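Local coordinates for beta-Ala-His dipeptidase (Homo sapiens, PDB 3DLJ), which hydrolyses carnosine, anserine and other Xaa-His dipeptides as a secreted, dimeric metallopeptidase of the M20 family that binds two zinc ions per subunit, at residues A[87-99]-A[165-177]. Numbering follows the deposited sequence.
Sequences PIPPVILAELGSD and LPVNIKFIIEGME
I92, A94 and L96 pair with I173, F171 and I169 through six backbone hydrogen bonds, joining strands 91-96 and 168-174 antiparallel inside the mixed sheet of the zinc-binding domain. The A94 N to F171 O bond, 2.9 Å, is almost straight (176° at the hydrogen).

Past the last backbone pair, L96 with I169, N168 continues the contact with its side-chain amide. N168 OD1 accepts from D99 N (2.9 Å, bent to 138°), while N168 ND2 gives D99 O a straighter bond of 2.9 Å lying in the amide plane. Asparagine suits this place because one flat group both donates and accepts; ND2 also bonds T104. Glycine suits position 97, where a CB would run into N168 OD1.

The face toward helix 141-160 is apolar, whereas the other mixes apolar side chains with a charged pair. On the first, the small A94 CB lies 3.8 Å from F171 CD1, and L96 CB sits in plane at the ring edge. L96 swings CG away from its own amide nitrogen (chi1 -179°), which brings CD2 to 3.5 Å from L165 CD1. On the other face L93 CD2 lies alongside I172 CG1 at 3.6 Å, and E95 runs beside K170, although E95 is salt-bridged to R69 and K170 NZ bonds F195 O.

Beyond the strands, a water links P89 O to G175 N, and P89 CD touches M176 SD (3.6 Å). Backbone bonding therefore fixes the register, while proline, water and methionine continue the contact toward E177, the probable proton acceptor.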
ATOM      1  N   PRO A  87       3.239 -22.206  -5.554  1.00 46.40           N
ATOM      2  CA  PRO A  87       3.400 -22.170  -4.093  1.00 45.53           C
ATOM      3  C   PRO A  87       3.341 -20.742  -3.570  1.00 44.20           C
ATOM      4  O   PRO A  87       3.869 -19.839  -4.209  1.00 44.01           O
ATOM      5  CB  PRO A  87       4.804 -22.736  -3.866  1.00 45.10           C
ATOM      6  CG  PRO A  87       5.201 -23.345  -5.145  1.00 46.11           C
ATOM      7  CD  PRO A  87       4.472 -22.646  -6.225  1.00 46.69           C
ATOM      8  N   ILE A  88       2.684 -20.551  -2.430  1.00 43.26           N
ATOM      9  CA  ILE A  88       2.704 -19.269  -1.721  1.00 42.45           C
ATOM     10  C   ILE A  88       3.952 -19.254  -0.836  1.00 41.92           C
ATOM     11  O   ILE A  88       4.295 -20.294  -0.242  1.00 42.20           O
ATOM     12  CB  ILE A  88       1.429 -19.079  -0.863  1.00 42.28           C
ATOM     13  CG1 ILE A  88       0.175 -19.102  -1.746  1.00 43.16           C
ATOM     14  CG2 ILE A  88       1.455 -17.785  -0.078  1.00 40.91           C
ATOM     15  CD1 ILE A  88      -1.057 -19.654  -1.009  1.00 42.66           C
ATOM     16  N   PRO A  89       4.674 -18.102  -0.791  1.00 40.92           N
ATOM     17  CA  PRO A  89       5.785 -17.894   0.142  1.00 39.94           C
ATOM     18  C   PRO A  89       5.371 -18.006   1.608  1.00 39.33           C
ATOM     19  O   PRO A  89       4.262 -17.575   1.959  1.00 39.42           O
ATOM     20  CB  PRO A  89       6.237 -16.455  -0.164  1.00 39.57           C
ATOM     21  CG  PRO A  89       5.090 -15.833  -0.843  1.00 40.51           C
ATOM     22  CD  PRO A  89       4.531 -16.940  -1.688  1.00 40.40           C
ATOM     23  N   PRO A  90       6.261 -18.560   2.462  1.00 38.24           N
ATOM     24  CA  PRO A  90       5.924 -18.732   3.869  1.00 37.66           C
ATOM     25  C   PRO A  90       5.676 -17.404   4.547  1.00 36.97           C
ATOM     26  O   PRO A  90       6.132 -16.357   4.066  1.00 37.22           O
ATOM     27  CB  PRO A  90       7.160 -19.435   4.466  1.00 37.55           C
ATOM     28  CG  PRO A  90       8.275 -19.127   3.539  1.00 38.04           C
ATOM     29  CD  PRO A  90       7.616 -19.062   2.164  1.00 38.63           C
ATOM     30  N   VAL A  91       4.907 -17.439   5.625  1.00 35.92           N
ATOM     31  CA  VAL A  91       4.728 -16.258   6.427  1.00 35.40           C
ATOM     32  C   VAL A  91       5.691 -16.403   7.612  1.00 35.49           C
ATOM     33  O   VAL A  91       5.748 -17.456   8.248  1.00 35.09           O
ATOM     34  CB  VAL A  91       3.269 -16.066   6.878  1.00 34.96           C
ATOM     35  CG1 VAL A  91       3.195 -15.019   7.971  1.00 33.90           C
ATOM     36  CG2 VAL A  91       2.386 -15.636   5.683  1.00 33.26           C
ATOM     37  N   ILE A  92       6.473 -15.359   7.872  1.00 35.40           N
ATOM     38  CA  ILE A  92       7.293 -15.353   9.058  1.00 34.90           C
ATOM     39  C   ILE A  92       6.445 -14.933  10.239  1.00 34.65           C
ATOM     40  O   ILE A  92       5.784 -13.893  10.196  1.00 34.40           O
ATOM     41  CB  ILE A  92       8.517 -14.439   8.920  1.00 35.65           C
ATOM     42  CG1 ILE A  92       9.473 -15.032   7.885  1.00 35.90           C
ATOM     43  CG2 ILE A  92       9.203 -14.230  10.303  1.00 33.84           C
ATOM     44  CD1 ILE A  92      10.596 -14.121   7.521  1.00 38.38           C
ATOM     45  N   LEU A  93       6.447 -15.781  11.267  1.00 34.28           N
ATOM     46  CA  LEU A  93       5.870 -15.455  12.564  1.00 34.30           C
ATOM     47  C   LEU A  93       6.965 -15.537  13.613  1.00 34.51           C
ATOM     48  O   LEU A  93       7.326 -16.641  14.043  1.00 34.56           O
ATOM     49  CB  LEU A  93       4.735 -16.418  12.912  1.00 33.85           C
ATOM     50  CG  LEU A  93       3.428 -16.355  12.108  1.00 32.60           C
ATOM     51  CD1 LEU A  93       2.454 -17.357  12.700  1.00 30.77           C
ATOM     52  CD2 LEU A  93       2.830 -14.969  12.144  1.00 29.92           C
ATOM     53  N   ALA A  94       7.482 -14.374  14.022  1.00 34.74           N
ATOM     54  CA  ALA A  94       8.674 -14.295  14.886  1.00 35.21           C
ATOM     55  C   ALA A  94       8.425 -13.553  16.199  1.00 35.94           C
ATOM     56  O   ALA A  94       7.673 -12.579  16.228  1.00 35.75           O
ATOM     57  CB  ALA A  94       9.824 -13.650  14.126  1.00 35.12           C
ATOM     58  N   GLU A  95       9.043 -14.030  17.288  1.00 36.88           N
ATOM     59  CA  GLU A  95       8.978 -13.351  18.589  1.00 37.48           C
ATOM     60  C   GLU A  95      10.374 -13.061  19.154  1.00 37.27           C
ATOM     61  O   GLU A  95      11.229 -13.939  19.208  1.00 37.25           O
ATOM     62  CB  GLU A  95       8.061 -14.094  19.607  1.00 37.28           C
ATOM     63  CG  GLU A  95       8.699 -15.148  20.525  1.00 38.12           C
ATOM     64  CD  GLU A  95       7.693 -15.862  21.463  1.00 38.77           C
ATOM     65  OE1 GLU A  95       7.551 -17.106  21.394  1.00 38.26           O
ATOM     66  OE2 GLU A  95       7.050 -15.185  22.294  1.00 41.93           O
ATOM     67  N   LEU A  96      10.588 -11.816  19.569  1.00 37.52           N
ATOM     68  CA  LEU A  96      11.818 -11.408  20.226  1.00 37.80           C
ATOM     69  C   LEU A  96      11.526 -10.998  21.673  1.00 37.67           C
ATOM     70  O   LEU A  96      11.134  -9.858  21.941  1.00 37.81           O
ATOM     71  CB  LEU A  96      12.481 -10.262  19.454  1.00 37.89           C
ATOM     72  CG  LEU A  96      13.815  -9.701  19.964  1.00 38.55           C
ATOM     73  CD1 LEU A  96      14.936 -10.722  19.931  1.00 38.41           C
ATOM     74  CD2 LEU A  96      14.177  -8.500  19.126  1.00 38.23           C
ATOM     75  N   GLY A  97      11.715 -11.941  22.593  1.00 37.19           N
ATOM     76  CA  GLY A  97      11.364 -11.743  23.998  1.00 36.60           C
ATOM     77  C   GLY A  97       9.939 -12.174  24.328  1.00 36.00           C
ATOM     78  O   GLY A  97       9.005 -11.946  23.541  1.00 36.29           O
ATOM     79  N   SER A  98       9.791 -12.799  25.495  1.00 35.10           N
ATOM     80  CA  SER A  98       8.507 -13.194  26.076  1.00 34.88           C
ATOM     81  C   SER A  98       8.505 -12.876  27.578  1.00 34.73           C
ATOM     82  O   SER A  98       7.920 -13.607  28.382  1.00 34.66           O
ATOM     83  CB  SER A  98       8.304 -14.687  25.886  1.00 34.87           C
ATOM     84  OG  SER A  98       7.940 -14.955  24.550  1.00 37.29           O
ATOM     85  N   ASP A  99       9.214 -11.803  27.931  1.00 34.38           N
ATOM     86  CA  ASP A  99       9.345 -11.309  29.287  1.00 34.13           C
ATOM     87  C   ASP A  99       7.957 -10.927  29.809  1.00 34.44           C
ATOM     88  O   ASP A  99       7.294 -10.044  29.232  1.00 33.87           O
ATOM     89  CB  ASP A  99      10.274 -10.091  29.275  1.00 34.34           C
ATOM     90  CG  ASP A  99      10.886  -9.783  30.634  1.00 33.70           C
ATOM     91  OD1 ASP A  99      10.249 -10.062  31.669  1.00 31.32           O
ATOM     92  OD2 ASP A  99      12.014  -9.232  30.645  1.00 33.61           O
ATOM     93  N   LEU A 165      15.629  -4.287  25.336  1.00 36.93           N
ATOM     94  CA  LEU A 165      14.504  -3.768  24.567  1.00 36.41           C
ATOM     95  C   LEU A 165      13.332  -3.530  25.533  1.00 35.76           C
ATOM     96  O   LEU A 165      12.970  -4.417  26.303  1.00 36.05           O
ATOM     97  CB  LEU A 165      14.110  -4.749  23.450  1.00 36.79           C
ATOM     98  CG  LEU A 165      14.887  -4.713  22.115  1.00 36.97           C
ATOM     99  CD1 LEU A 165      14.957  -6.087  21.477  1.00 37.48           C
ATOM    100  CD2 LEU A 165      14.330  -3.694  21.121  1.00 35.61           C
ATOM    101  N   PRO A 166      12.763  -2.319  25.519  1.00 35.11           N
ATOM    102  CA  PRO A 166      11.675  -1.917  26.425  1.00 34.89           C
ATOM    103  C   PRO A 166      10.389  -2.784  26.361  1.00 34.45           C
ATOM    104  O   PRO A 166       9.681  -2.935  27.370  1.00 33.86           O
ATOM    105  CB  PRO A 166      11.376  -0.491  25.965  1.00 35.04           C
ATOM    106  CG  PRO A 166      12.686  -0.017  25.357  1.00 34.85           C
ATOM    107  CD  PRO A 166      13.167  -1.214  24.629  1.00 35.24           C
ATOM    108  N   VAL A 167      10.094  -3.324  25.180  1.00 33.63           N
ATOM    109  CA  VAL A 167       8.930  -4.178  24.965  1.00 32.98           C
ATOM    110  C   VAL A 167       9.370  -5.490  24.312  1.00 32.80           C
ATOM    111  O   VAL A 167      10.430  -5.529  23.671  1.00 32.95           O
ATOM    112  CB  VAL A 167       7.867  -3.481  24.072  1.00 32.98           C
ATOM    113  CG1 VAL A 167       7.199  -2.334  24.817  1.00 32.68           C
ATOM    114  CG2 VAL A 167       8.482  -2.981  22.749  1.00 32.38           C
ATOM    115  N   ASN A 168       8.586  -6.559  24.496  1.00 32.25           N
ATOM    116  CA  ASN A 168       8.707  -7.738  23.652  1.00 31.62           C
ATOM    117  C   ASN A 168       8.277  -7.334  22.235  1.00 31.84           C
ATOM    118  O   ASN A 168       7.452  -6.434  22.051  1.00 31.71           O
ATOM    119  CB  ASN A 168       7.849  -8.911  24.159  1.00 31.57           C
ATOM    120  CG  ASN A 168       8.186  -9.340  25.593  1.00 32.11           C
ATOM    121  OD1 ASN A 168       9.332  -9.655  25.933  1.00 30.23           O
ATOM    122  ND2 ASN A 168       7.162  -9.382  26.432  1.00 32.44           N
ATOM    123  N   ILE A 169       8.857  -7.969  21.227  1.00 31.74           N
ATOM    124  CA  ILE A 169       8.527  -7.636  19.854  1.00 31.61           C
ATOM    125  C   ILE A 169       8.185  -8.883  19.079  1.00 31.28           C
ATOM    126  O   ILE A 169       8.925  -9.871  19.077  1.00 30.42           O
ATOM    127  CB  ILE A 169       9.672  -6.859  19.150  1.00 31.82           C
ATOM    128  CG1 ILE A 169       9.900  -5.519  19.873  1.00 31.80           C
ATOM    129  CG2 ILE A 169       9.348  -6.636  17.657  1.00 31.19           C
ATOM    130  CD1 ILE A 169      10.999  -4.659  19.261  1.00 32.93           C
ATOM    131  N   LYS A 170       7.027  -8.818  18.442  1.00 31.61           N
ATOM    132  CA  LYS A 170       6.598  -9.829  17.521  1.00 31.97           C
ATOM    133  C   LYS A 170       6.639  -9.289  16.084  1.00 32.44           C
ATOM    134  O   LYS A 170       6.453  -8.084  15.835  1.00 32.03           O
ATOM    135  CB  LYS A 170       5.219 -10.375  17.927  1.00 32.26           C
ATOM    136  CG  LYS A 170       5.275 -11.276  19.168  1.00 32.19           C
ATOM    137  CD  LYS A 170       3.979 -12.032  19.459  1.00 31.47           C
ATOM    138  CE  LYS A 170       4.270 -13.227  20.368  1.00 33.29           C
ATOM    139  NZ  LYS A 170       3.090 -13.774  21.141  1.00 31.16           N
ATOM    140  N   PHE A 171       6.935 -10.185  15.143  1.00 33.22           N
ATOM    141  CA  PHE A 171       6.941  -9.827  13.721  1.00 33.93           C
ATOM    142  C   PHE A 171       6.028 -10.781  12.989  1.00 34.27           C
ATOM    143  O   PHE A 171       6.118 -12.004  13.178  1.00 35.21           O
ATOM    144  CB  PHE A 171       8.350  -9.936  13.107  1.00 33.78           C
ATOM    145  CG  PHE A 171       9.470  -9.339  13.951  1.00 33.44           C
ATOM    146  CD1 PHE A 171       9.953 -10.005  15.083  1.00 32.42           C
ATOM    147  CD2 PHE A 171      10.087  -8.156  13.561  1.00 34.21           C
ATOM    148  CE1 PHE A 171      11.000  -9.491  15.827  1.00 33.37           C
ATOM    149  CE2 PHE A 171      11.140  -7.628  14.300  1.00 35.25           C
ATOM    150  CZ  PHE A 171      11.599  -8.285  15.441  1.00 34.18           C
ATOM    151  N   ILE A 172       5.132 -10.231  12.177  1.00 34.87           N
ATOM    152  CA  ILE A 172       4.419 -11.018  11.149  1.00 34.90           C
ATOM    153  C   ILE A 172       4.728 -10.450   9.745  1.00 35.18           C
ATOM    154  O   ILE A 172       4.265  -9.362   9.395  1.00 34.44           O
ATOM    155  CB  ILE A 172       2.884 -11.133  11.417  1.00 35.29           C
ATOM    156  CG1 ILE A 172       2.191 -11.930  10.308  1.00 34.70           C
ATOM    157  CG2 ILE A 172       2.212  -9.746  11.616  1.00 35.29           C
ATOM    158  CD1 ILE A 172       0.711 -12.128  10.544  1.00 34.95           C
ATOM    159  N   ILE A 173       5.539 -11.174   8.974  1.00 34.89           N
ATOM    160  CA  ILE A 173       5.961 -10.696   7.659  1.00 35.52           C
ATOM    161  C   ILE A 173       5.557 -11.687   6.575  1.00 35.21           C
ATOM    162  O   ILE A 173       5.914 -12.874   6.632  1.00 35.47           O
ATOM    163  CB  ILE A 173       7.511 -10.444   7.565  1.00 35.45           C
ATOM    164  CG1 ILE A 173       8.092  -9.710   8.803  1.00 37.09           C
ATOM    165  CG2 ILE A 173       7.872  -9.778   6.262  1.00 34.65           C
ATOM    166  CD1 ILE A 173       7.648  -8.268   9.044  1.00 38.28           C
ATOM    167  N   GLU A 174       4.817 -11.190   5.586  1.00 35.51           N
ATOM    168  CA  GLU A 174       4.321 -12.024   4.487  1.00 35.33           C
ATOM    169  C   GLU A 174       5.000 -11.680   3.171  1.00 35.71           C
ATOM    170  O   GLU A 174       5.716 -10.659   3.059  1.00 35.07           O
ATOM    171  CB  GLU A 174       2.800 -11.891   4.346  1.00 35.58           C
ATOM    172  CG  GLU A 174       2.304 -10.524   3.868  1.00 35.21           C
ATOM    173  CD  GLU A 174       0.926 -10.587   3.213  1.00 35.95           C
ATOM    174  OE1 GLU A 174       0.558 -11.656   2.686  1.00 37.44           O
ATOM    175  OE2 GLU A 174       0.212  -9.561   3.212  1.00 37.81           O
ATOM    176  N   GLY A 175       4.767 -12.538   2.179  1.00 35.64           N
ATOM    177  CA  GLY A 175       5.295 -12.337   0.849  1.00 36.10           C
ATOM    178  C   GLY A 175       4.254 -12.256  -0.261  1.00 36.54           C
ATOM    179  O   GLY A 175       4.586 -12.507  -1.421  1.00 36.51           O
ATOM    180  N   MET A 176       3.013 -11.909   0.072  1.00 36.68           N
ATOM    181  CA  MET A 176       1.933 -11.830  -0.931  1.00 37.81           C
ATOM    182  C   MET A 176       1.026 -10.601  -0.836  1.00 38.06           C
ATOM    183  O   MET A 176      -0.126 -10.652  -1.280  1.00 38.76           O
ATOM    184  CB  MET A 176       1.053 -13.103  -0.899  1.00 37.70           C
ATOM    185  CG  MET A 176       1.754 -14.391  -1.294  1.00 39.79           C
ATOM    186  SD  MET A 176       2.210 -14.484  -3.047  1.00 40.07           S
ATOM    187  CE  MET A 176       0.581 -14.686  -3.788  1.00 37.42           C
ATOM    188  N   GLU A 177       1.516  -9.501  -0.266  1.00 38.89           N
ATOM    189  CA  GLU A 177       0.672  -8.320  -0.039  1.00 38.73           C
ATOM    190  C   GLU A 177       0.208  -7.662  -1.331  1.00 39.47           C
ATOM    191  O   GLU A 177      -0.937  -7.213  -1.428  1.00 38.91           O
ATOM    192  CB  GLU A 177       1.403  -7.311   0.833  1.00 39.15           C
ATOM    193  CG  GLU A 177       0.542  -6.181   1.403  1.00 39.52           C
ATOM    194  CD  GLU A 177       0.369  -5.024   0.436  1.00 39.57           C
ATOM    195  OE1 GLU A 177      -0.606  -4.273   0.608  1.00 41.16           O
ATOM    196  OE2 GLU A 177       1.183  -4.877  -0.509  1.00 39.05           O
TER
HETATM  197  O   HOH W   1       3.229 -15.017   2.284  1.00 27.56           O